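Local coordinates for F420-dependent methylenetetrahydromethanopterin dehydrogenase (PDB 1QV9), which catalyses the reversible, coenzyme F420-dependent reduction of methenyl-tetrahydromethanopterin to methylene-tetrahydromethanopterin, a step of methanogenesis from carbon dioxide, at residues I209-C221 against I233-L247. Numbering follows the deposited sequence.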
ATOM      1  N   ILE A 209      11.173  16.529  -2.752  1.00 13.65           N
ATOM      2  CA  ILE A 209       9.886  16.875  -2.156  1.00 14.36           C
ATOM      3  C   ILE A 209      10.078  17.506  -0.770  1.00 15.54           C
ATOM      4  O   ILE A 209       9.412  18.475  -0.417  1.00 14.60           O
ATOM      5  CB  ILE A 209       8.970  15.616  -2.067  1.00 14.47           C
ATOM      6  CG1 ILE A 209       8.625  15.142  -3.476  1.00 12.64           C
ATOM      7  CG2 ILE A 209       7.743  15.906  -1.162  1.00 12.40           C
ATOM      8  CD1 ILE A 209       7.833  13.824  -3.533  1.00 17.13           C
ATOM      9  N   ALA A 210      10.960  16.939   0.048  1.00 13.08           N
ATOM     10  CA  ALA A 210      11.245  17.481   1.355  1.00 12.94           C
ATOM     11  C   ALA A 210      11.754  18.919   1.242  1.00 15.18           C
ATOM     12  O   ALA A 210      11.335  19.760   2.008  1.00 15.19           O
ATOM     13  CB  ALA A 210      12.290  16.574   2.092  1.00 14.75           C
ATOM     14  N   GLU A 211      12.669  19.188   0.307  1.00 15.70           N
ATOM     15  CA  GLU A 211      13.156  20.560   0.169  1.00 17.66           C
ATOM     16  C   GLU A 211      11.987  21.483  -0.211  1.00 16.94           C
ATOM     17  O   GLU A 211      11.868  22.610   0.321  1.00 18.53           O
ATOM     18  CB  GLU A 211      14.268  20.618  -0.891  1.00 17.96           C
ATOM     19  CG  GLU A 211      14.826  22.035  -1.070  1.00 24.56           C
ATOM     20  CD  GLU A 211      15.976  22.098  -2.055  1.00 28.19           C
ATOM     21  OE1 GLU A 211      16.341  23.224  -2.479  1.00 31.53           O
ATOM     22  OE2 GLU A 211      16.512  21.034  -2.397  1.00 25.33           O
ATOM     23  N   ASN A 212      11.096  21.000  -1.077  1.00 15.72           N
ATOM     24  CA  ASN A 212       9.939  21.818  -1.520  1.00 16.94           C
ATOM     25  C   ASN A 212       8.911  22.101  -0.429  1.00 18.34           C
ATOM     26  O   ASN A 212       8.147  23.066  -0.493  1.00 18.66           O
ATOM     27  CB  ASN A 212       9.240  21.174  -2.718  1.00 17.53           C
ATOM     28  CG  ASN A 212      10.161  21.035  -3.962  1.00 24.81           C
ATOM     29  OD1 ASN A 212      11.113  21.801  -4.153  1.00 30.83           O
ATOM     30  ND2 ASN A 212       9.856  20.065  -4.796  1.00 26.36           N
ATOM     31  N   VAL A 213       8.858  21.256   0.606  1.00 15.59           N
ATOM     32  CA  VAL A 213       7.934  21.466   1.705  1.00 14.08           C
ATOM     33  C   VAL A 213       8.207  22.806   2.392  1.00 15.40           C
ATOM     34  O   VAL A 213       7.271  23.484   2.826  1.00 17.99           O
ATOM     35  CB  VAL A 213       8.105  20.304   2.737  1.00 17.46           C
ATOM     36  CG1 VAL A 213       7.511  20.665   4.087  1.00 17.96           C
ATOM     37  CG2 VAL A 213       7.412  19.080   2.175  1.00 17.18           C
ATOM     38  N   ALA A 214       9.473  23.197   2.477  1.00 17.55           N
ATOM     39  CA  ALA A 214       9.795  24.446   3.163  1.00 19.13           C
ATOM     40  C   ALA A 214       9.097  25.652   2.559  1.00 21.17           C
ATOM     41  O   ALA A 214       8.598  26.517   3.295  1.00 21.55           O
ATOM     42  CB  ALA A 214      11.289  24.658   3.183  1.00 20.33           C
ATOM     43  N   ASP A 215       9.051  25.718   1.235  1.00 23.04           N
ATOM     44  CA  ASP A 215       8.404  26.863   0.597  1.00 26.41           C
ATOM     45  C   ASP A 215       6.926  26.906   0.922  1.00 25.26           C
ATOM     46  O   ASP A 215       6.345  27.994   1.066  1.00 23.78           O
ATOM     47  CB  ASP A 215       8.594  26.828  -0.919  1.00 28.27           C
ATOM     48  CG  ASP A 215      10.028  27.129  -1.340  1.00 38.25           C
ATOM     49  OD1 ASP A 215      10.268  27.244  -2.562  1.00 43.43           O
ATOM     50  OD2 ASP A 215      10.916  27.252  -0.462  1.00 44.46           O
ATOM     51  N   VAL A 216       6.296  25.734   1.043  1.00 17.58           N
ATOM     52  CA  VAL A 216       4.870  25.687   1.362  1.00 17.03           C
ATOM     53  C   VAL A 216       4.622  26.125   2.805  1.00 18.90           C
ATOM     54  O   VAL A 216       3.693  26.889   3.092  1.00 18.09           O
ATOM     55  CB  VAL A 216       4.253  24.254   1.103  1.00 16.89           C
ATOM     56  CG1 VAL A 216       2.746  24.235   1.510  1.00 17.61           C
ATOM     57  CG2 VAL A 216       4.478  23.884  -0.371  1.00 16.79           C
ATOM     58  N   SER A 217       5.423  25.613   3.735  1.00 18.20           N
ATOM     59  CA  SER A 217       5.316  26.001   5.120  1.00 18.70           C
ATOM     60  C   SER A 217       5.531  27.520   5.283  1.00 19.33           C
ATOM     61  O   SER A 217       4.812  28.163   6.031  1.00 20.82           O
ATOM     62  CB  SER A 217       6.355  25.247   5.958  1.00 23.60           C
ATOM     63  OG  SER A 217       6.016  23.856   5.982  1.00 20.98           O
ATOM     64  N   VAL A 218       6.529  28.043   4.585  1.00 21.66           N
ATOM     65  CA  VAL A 218       6.844  29.479   4.667  1.00 22.01           C
ATOM     66  C   VAL A 218       5.644  30.265   4.133  1.00 24.25           C
ATOM     67  O   VAL A 218       5.239  31.258   4.742  1.00 26.17           O
ATOM     68  CB  VAL A 218       8.138  29.809   3.877  1.00 22.61           C
ATOM     69  CG1 VAL A 218       8.277  31.344   3.678  1.00 26.72           C
ATOM     70  CG2 VAL A 218       9.358  29.285   4.635  1.00 21.89           C
ATOM     71  N   GLU A 219       5.050  29.818   3.025  1.00 20.35           N
ATOM     72  CA  GLU A 219       3.886  30.540   2.500  1.00 23.55           C
ATOM     73  C   GLU A 219       2.733  30.536   3.507  1.00 26.22           C
ATOM     74  O   GLU A 219       2.078  31.552   3.745  1.00 23.47           O
ATOM     75  CB  GLU A 219       3.403  29.925   1.191  1.00 26.33           C
ATOM     76  CG  GLU A 219       2.130  30.579   0.639  1.00 28.71           C
ATOM     77  CD  GLU A 219       1.571  29.840  -0.563  1.00 30.50           C
ATOM     78  OE1 GLU A 219       2.367  29.256  -1.301  1.00 30.11           O
ATOM     79  OE2 GLU A 219       0.344  29.858  -0.772  1.00 37.95           O
ATOM     80  N   GLY A 220       2.467  29.385   4.129  1.00 19.63           N
ATOM     81  CA  GLY A 220       1.368  29.330   5.055  1.00 17.92           C
ATOM     82  C   GLY A 220       1.591  29.988   6.408  1.00 20.84           C
ATOM     83  O   GLY A 220       0.628  30.386   7.052  1.00 23.42           O
ATOM     84  N   CYS A 221       2.841  30.077   6.842  1.00 20.45           N
ATOM     85  CA  CYS A 221       3.191  30.674   8.135  1.00 23.41           C
ATOM     86  C   CYS A 221       3.516  32.163   8.106  1.00 24.58           C
ATOM     87  O   CYS A 221       3.252  32.867   9.087  1.00 27.78           O
ATOM     88  CB  CYS A 221       4.421  29.994   8.723  1.00 21.86           C
ATOM     89  SG  CYS A 221       4.076  28.303   9.322  1.00 24.63           S
ATOM     90  N   ILE A 233      -3.013  25.216   3.462  1.00 18.02           N
ATOM     91  CA  ILE A 233      -1.671  25.271   2.941  1.00 17.61           C
ATOM     92  C   ILE A 233      -0.662  24.563   3.866  1.00 18.03           C
ATOM     93  O   ILE A 233       0.126  23.721   3.372  1.00 17.91           O
ATOM     94  CB  ILE A 233      -1.239  26.762   2.669  1.00 20.59           C
ATOM     95  CG1 ILE A 233      -2.086  27.299   1.500  1.00 21.04           C
ATOM     96  CG2 ILE A 233       0.252  26.850   2.351  1.00 19.59           C
ATOM     97  CD1 ILE A 233      -1.898  28.808   1.265  1.00 23.92           C
ATOM     98  N   VAL A 234      -0.641  24.878   5.161  1.00 15.91           N
ATOM     99  CA  VAL A 234       0.373  24.216   6.002  1.00 16.73           C
ATOM    100  C   VAL A 234       0.087  22.712   6.097  1.00 17.41           C
ATOM    101  O   VAL A 234       1.040  21.916   6.187  1.00 17.78           O
ATOM    102  CB  VAL A 234       0.519  24.816   7.418  1.00 17.23           C
ATOM    103  CG1 VAL A 234       1.041  26.273   7.307  1.00 17.97           C
ATOM    104  CG2 VAL A 234      -0.765  24.717   8.192  1.00 19.47           C
ATOM    105  N   ALA A 235      -1.177  22.315   6.040  1.00 15.53           N
ATOM    106  CA  ALA A 235      -1.503  20.875   6.123  1.00 16.83           C
ATOM    107  C   ALA A 235      -1.003  20.174   4.884  1.00 20.10           C
ATOM    108  O   ALA A 235      -0.562  19.011   4.947  1.00 15.75           O
ATOM    109  CB  ALA A 235      -2.992  20.655   6.246  1.00 15.76           C
ATOM    110  N   SER A 236      -1.059  20.847   3.728  1.00 16.68           N
ATOM    111  CA  SER A 236      -0.596  20.223   2.499  1.00 17.21           C
ATOM    112  C   SER A 236       0.920  19.959   2.547  1.00 15.51           C
ATOM    113  O   SER A 236       1.384  18.985   1.966  1.00 16.28           O
ATOM    114  CB  SER A 236      -0.992  21.072   1.270  1.00 17.72           C
ATOM    115  OG  SER A 236      -0.136  22.175   1.113  1.00 18.44           O
ATOM    116  N   ALA A 237       1.663  20.799   3.260  1.00 15.09           N
ATOM    117  CA  ALA A 237       3.110  20.637   3.403  1.00 14.39           C
ATOM    118  C   ALA A 237       3.372  19.313   4.153  1.00 13.07           C
ATOM    119  O   ALA A 237       4.294  18.551   3.784  1.00 16.36           O
ATOM    120  CB  ALA A 237       3.677  21.800   4.177  1.00 16.35           C
ATOM    121  N   HIS A 238       2.555  19.051   5.161  1.00 14.81           N
ATOM    122  CA  HIS A 238       2.754  17.816   5.950  1.00 13.98           C
ATOM    123  C   HIS A 238       2.361  16.585   5.127  1.00 17.51           C
ATOM    124  O   HIS A 238       2.992  15.511   5.260  1.00 16.37           O
ATOM    125  CB  HIS A 238       1.967  17.912   7.238  1.00 13.93           C
ATOM    126  CG  HIS A 238       2.655  18.694   8.324  1.00 15.78           C
ATOM    127  ND1 HIS A 238       3.263  19.921   8.124  1.00 20.69           N
ATOM    128  CD2 HIS A 238       2.765  18.444   9.651  1.00 10.37           C
ATOM    129  CE1 HIS A 238       3.711  20.386   9.281  1.00 13.04           C
ATOM    130  NE2 HIS A 238       3.413  19.509  10.219  1.00 19.97           N
ATOM    131  N   GLU A 239       1.325  16.672   4.290  1.00 13.56           N
ATOM    132  CA  GLU A 239       0.986  15.539   3.424  1.00 13.27           C
ATOM    133  C   GLU A 239       2.159  15.269   2.465  1.00 15.58           C
ATOM    134  O   GLU A 239       2.435  14.110   2.141  1.00 14.85           O
ATOM    135  CB  GLU A 239      -0.302  15.771   2.609  1.00 12.95           C
ATOM    136  CG  GLU A 239      -1.558  15.964   3.466  1.00 15.03           C
ATOM    137  CD  GLU A 239      -2.056  14.698   4.177  1.00 19.20           C
ATOM    138  OE1 GLU A 239      -2.821  14.856   5.160  1.00 18.39           O
ATOM    139  OE2 GLU A 239      -1.704  13.566   3.725  1.00 18.11           O
HETATM  140  N   MSE A 240       2.836  16.312   1.983  1.00 13.57           N
HETATM  141  CA  MSE A 240       3.995  16.126   1.092  1.00 13.45           C
HETATM  142  C   MSE A 240       5.090  15.349   1.820  1.00 11.67           C
HETATM  143  O   MSE A 240       5.666  14.420   1.227  1.00 15.97           O
HETATM  144  CB  MSE A 240       4.549  17.476   0.660  1.00 17.89           C
HETATM  145  CG  MSE A 240       3.578  18.163  -0.245  1.00 13.26           C
HETATM  146 SE   MSE A 240       4.135  20.049  -0.549  1.00 19.70          SE
HETATM  147  CE  MSE A 240       5.740  19.691  -1.568  1.00 19.99           C
HETATM  148  N   MSE A 241       5.367  15.753   3.051  1.00 13.83           N
HETATM  149  CA  MSE A 241       6.449  15.115   3.817  1.00 13.30           C
HETATM  150  C   MSE A 241       6.128  13.644   4.098  1.00 12.95           C
HETATM  151  O   MSE A 241       7.049  12.802   4.078  1.00 14.10           O
HETATM  152  CB  MSE A 241       6.724  15.871   5.105  1.00 13.70           C
HETATM  153  CG  MSE A 241       7.949  15.355   5.855  1.00 14.07           C
HETATM  154 SE   MSE A 241       9.663  15.538   4.870  1.00 17.78          SE
HETATM  155  CE  MSE A 241       9.900  17.476   5.126  1.00 15.18           C
ATOM    156  N   ARG A 242       4.861  13.338   4.342  1.00 13.47           N
ATOM    157  CA  ARG A 242       4.471  11.931   4.578  1.00 12.85           C
ATOM    158  C   ARG A 242       4.770  11.111   3.305  1.00 15.06           C
ATOM    159  O   ARG A 242       5.246   9.965   3.389  1.00 15.01           O
ATOM    160  CB  ARG A 242       2.984  11.863   4.963  1.00 14.52           C
ATOM    161  CG  ARG A 242       2.363  10.468   4.947  1.00 14.95           C
ATOM    162  CD  ARG A 242       0.992  10.573   5.610  1.00 14.66           C
ATOM    163  NE  ARG A 242       0.284   9.289   5.594  1.00 15.22           N
ATOM    164  CZ  ARG A 242      -0.442   8.848   4.569  1.00 14.55           C
ATOM    165  NH1 ARG A 242      -1.061   7.656   4.637  1.00 16.93           N
ATOM    166  NH2 ARG A 242      -0.594   9.587   3.465  1.00 16.06           N
ATOM    167  N   LYS A 243       4.538  11.655   2.107  1.00 13.41           N
ATOM    168  CA  LYS A 243       4.854  10.921   0.879  1.00 13.38           C
ATOM    169  C   LYS A 243       6.358  10.835   0.610  1.00 14.55           C
ATOM    170  O   LYS A 243       6.834   9.874   0.004  1.00 14.72           O
ATOM    171  CB  LYS A 243       4.145  11.540  -0.340  1.00 15.52           C
ATOM    172  CG  LYS A 243       2.638  11.234  -0.291  1.00 18.34           C
ATOM    173  CD  LYS A 243       2.389   9.710  -0.160  1.00 23.94           C
ATOM    174  CE  LYS A 243       0.921   9.301  -0.334  1.00 28.36           C
ATOM    175  NZ  LYS A 243       0.112   9.838   0.759  1.00 36.77           N
ATOM    176  N   ALA A 244       7.109  11.862   1.017  1.00 12.17           N
ATOM    177  CA  ALA A 244       8.550  11.806   0.863  1.00 11.14           C
ATOM    178  C   ALA A 244       9.041  10.638   1.754  1.00 13.01           C
ATOM    179  O   ALA A 244       9.933   9.919   1.324  1.00 14.26           O
ATOM    180  CB  ALA A 244       9.223  13.160   1.289  1.00 11.93           C
ATOM    181  N   ALA A 245       8.474  10.462   2.949  1.00 13.30           N
ATOM    182  CA  ALA A 245       8.952   9.332   3.821  1.00 11.68           C
ATOM    183  C   ALA A 245       8.621   8.011   3.136  1.00 14.36           C
ATOM    184  O   ALA A 245       9.386   7.026   3.242  1.00 14.82           O
ATOM    185  CB  ALA A 245       8.266   9.377   5.180  1.00 13.14           C
ATOM    186  N   GLU A 246       7.474   7.931   2.455  1.00 13.87           N
ATOM    187  CA  GLU A 246       7.103   6.690   1.775  1.00 13.32           C
ATOM    188  C   GLU A 246       8.101   6.389   0.649  1.00 14.46           C
ATOM    189  O   GLU A 246       8.470   5.229   0.415  1.00 16.07           O
ATOM    190  CB  GLU A 246       5.681   6.818   1.222  1.00 16.37           C
ATOM    191  CG  GLU A 246       5.118   5.590   0.567  1.00 29.23           C
ATOM    192  CD  GLU A 246       3.802   5.920  -0.099  1.00 36.98           C
ATOM    193  OE1 GLU A 246       2.937   6.487   0.600  1.00 41.35           O
ATOM    194  OE2 GLU A 246       3.648   5.642  -1.304  1.00 39.93           O
ATOM    195  N   LEU A 247       8.554   7.420  -0.068  1.00 12.57           N
ATOM    196  CA  LEU A 247       9.542   7.194  -1.120  1.00 13.52           C
ATOM    197  C   LEU A 247      10.836   6.684  -0.519  1.00 13.78           C
ATOM    198  O   LEU A 247      11.461   5.786  -1.095  1.00 15.79           O
ATOM    199  CB  LEU A 247       9.832   8.511  -1.881  1.00 17.35           C
ATOM    200  CG  LEU A 247       8.911   8.829  -3.048  1.00 18.17           C
ATOM    201  CD1 LEU A 247       9.082  10.317  -3.395  1.00 18.40           C
ATOM    202  CD2 LEU A 247       9.266   7.971  -4.264  1.00 18.89           C
TER
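I209-C221 and I233-L247 run antiparallel at 164°, their axes 8.2 Å apart at closest, as consecutive helices of an alpha-helical hairpin in the helix bundle beside the alpha/beta domain. The backbones come close where A237 and G220 lie: V213 CA and A237 CA are 5.2 Å apart, and a CB placed on G220 would clash with V234 CG1. The packing is knobs-into-holes. V216 fits among I233, S236, A237 and M240; with CG1 anti to its backbone N (chi1 178°), that methyl lies 3.3 Å from I233 O, the carbonyl oxygen that accepts a hydrogen bond from S236 OG. In return M240, a selenomethionine, enters the hole made by I209, N212, V213 and V216, its bent end putting CE against N212 CB. M241, also selenomethionine, curls back so that SE and CE both touch A210 CB. I233 CD1 lies 3.2 Å from OE2 of E219, whose carboxylate meets N186 and salt-bridges R185 of a neighbouring subunit. Replacing I233 by an alanine would probably open a gap beside V216 CG1 and bare that side of OE2. Y140 of helix 134-150 packs on V213 and M241. Where I209-C221 begins, I209 CD1 meets L247 CD1 at 3.7 Å, the side chains crossing at about a right angle.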